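Local coordinates for protein signal recognition particle subunit SRP68 (Chaetomium thermophilum, PDB 4P3G) that probably serves, through this RNA-binding domain, as an SRP RNA-binding subunit of the particle that targets secretory and membrane proteins to the endoplasmic reticulum, at residues I173-A176 with L177-S181. Numbering follows the deposited sequence.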
loop_
_atom_site.group_PDB
_atom_site.type_symbol
_atom_site.label_atom_id
_atom_site.label_comp_id
_atom_site.label_asym_id
_atom_site.label_seq_id
_atom_site.Cartn_x
_atom_site.Cartn_y
_atom_site.Cartn_z
ATOM N N ILE A 173 18.289 -3.331 -2.622
ATOM C CA ILE A 173 19.580 -3.983 -2.515
ATOM C C ILE A 173 19.918 -4.308 -1.066
ATOM O O ILE A 173 20.320 -5.433 -0.758
ATOM C CB ILE A 173 20.669 -3.107 -3.123
ATOM C CG1 ILE A 173 20.379 -2.899 -4.617
ATOM C CG2 ILE A 173 22.063 -3.716 -2.908
ATOM C CD1 ILE A 173 21.480 -2.189 -5.356
ATOM N N TYR A 174 19.722 -3.347 -0.164
ATOM C CA TYR A 174 20.038 -3.585 1.246
ATOM C C TYR A 174 19.175 -4.660 1.882
ATOM O O TYR A 174 19.650 -5.470 2.679
ATOM C CB TYR A 174 19.936 -2.316 2.049
ATOM C CG TYR A 174 21.151 -1.441 1.995
ATOM C CD1 TYR A 174 22.442 -1.968 2.081
ATOM C CD2 TYR A 174 21.003 -0.078 1.839
ATOM C CE1 TYR A 174 23.529 -1.138 2.036
ATOM C CE2 TYR A 174 22.061 0.741 1.793
ATOM C CZ TYR A 174 23.326 0.226 1.895
ATOM O OH TYR A 174 24.358 1.130 1.821
ATOM N N THR A 175 17.910 -4.694 1.496
ATOM C CA THR A 175 17.029 -5.707 2.031
ATOM C C THR A 175 17.550 -7.074 1.668
ATOM O O THR A 175 17.465 -8.017 2.457
ATOM C CB THR A 175 15.601 -5.530 1.531
ATOM O OG1 THR A 175 15.047 -4.343 2.121
ATOM C CG2 THR A 175 14.779 -6.701 1.931
ATOM N N ALA A 176 18.133 -7.168 0.478
ATOM C CA ALA A 176 18.718 -8.427 0.068
ATOM C C ALA A 176 19.985 -8.733 0.868
ATOM O O ALA A 176 20.116 -9.841 1.410
ATOM C CB ALA A 176 19.006 -8.411 -1.426
ATOM N N LEU A 177 20.867 -7.730 0.994
ATOM C CA LEU A 177 22.151 -7.879 1.702
ATOM C C LEU A 177 21.954 -8.138 3.186
ATOM O O LEU A 177 22.771 -8.798 3.830
ATOM C CB LEU A 177 23.024 -6.628 1.541
ATOM C CG LEU A 177 23.626 -6.347 0.166
ATOM C CD1 LEU A 177 24.297 -4.998 0.120
ATOM C CD2 LEU A 177 24.613 -7.423 -0.207
ATOM N N ALA A 178 20.873 -7.602 3.731
ATOM C CA ALA A 178 20.587 -7.790 5.131
ATOM C C ALA A 178 20.276 -9.228 5.339
ATOM O O ALA A 178 20.888 -9.909 6.137
ATOM C CB ALA A 178 19.400 -6.940 5.556
ATOM N N THR A 179 19.348 -9.683 4.520
ATOM C CA THR A 179 18.737 -10.988 4.637
ATOM C C THR A 179 19.769 -12.117 4.466
ATOM O O THR A 179 19.651 -13.179 5.079
ATOM C CB THR A 179 17.581 -11.077 3.636
ATOM O OG1 THR A 179 16.589 -10.094 3.971
ATOM C CG2 THR A 179 16.975 -12.425 3.653
ATOM N N SER A 180 20.777 -11.881 3.632
ATOM C CA SER A 180 21.896 -12.812 3.465
ATOM C C SER A 180 22.756 -12.915 4.749
ATOM O O SER A 180 23.326 -13.967 5.065
ATOM C CB SER A 180 22.757 -12.409 2.269
ATOM O OG SER A 180 23.270 -11.095 2.420
ATOM N N SER A 181 22.873 -11.794 5.456
ATOM C CA SER A 181 23.670 -11.694 6.681
ATOM C C SER A 181 22.811 -11.486 7.929
ATOM O O SER A 181 23.345 -11.244 9.014
ATOM C CB SER A 181 24.705 -10.565 6.556
ATOM O OG SER A 181 25.537 -10.491 7.706
#
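L177 reaches back one turn with its CD1 methyl, which lies 4.0 Å from I173 CG2 and 4.1 Å from Y174 CD1. The I173 and L177 side chains run alongside each other and point the same way, whereas the Y174 ring meets the leucine methyl obliquely. CG of L177 stands anti to its own carbonyl carbon (chi1 -70°), and the extended chi2 carries CD1 to both neighbours; leucine suits this buried place because its long apolar side chain brings one methyl to both, with T137 of helix 136-156 and P136 of a second subunit also packing on it. On the polar side, T175 O takes two donors from T179: the hydroxyl OG1 at 2.7 Å, arriving almost in line with the carbonyl, and the amide N at 3.3 Å, from above the carbonyl plane. T179 thus satisfies its own hydroxyl on the helix wall, as T175 does by bonding its OG1 to R171 O. All this belongs to the last turns of helix 160-181 in the all-helical, TPR-like RNA-binding domain, where regular alpha-helical bonds such as L177 N to I173 O (2.9 Å) bring side chains three and four residues apart onto one side. S180 OG hydrogen-bonds back to L177 O at 2.7 Å, from well above the carbonyl plane, although this serine is poorly ordered. Further out, Y174 packs on A144 and Y145 of helix 136-156 and also touches L189, L190 and I194 of helix 186-205, while the small A176 packs on L140 of the second subunit.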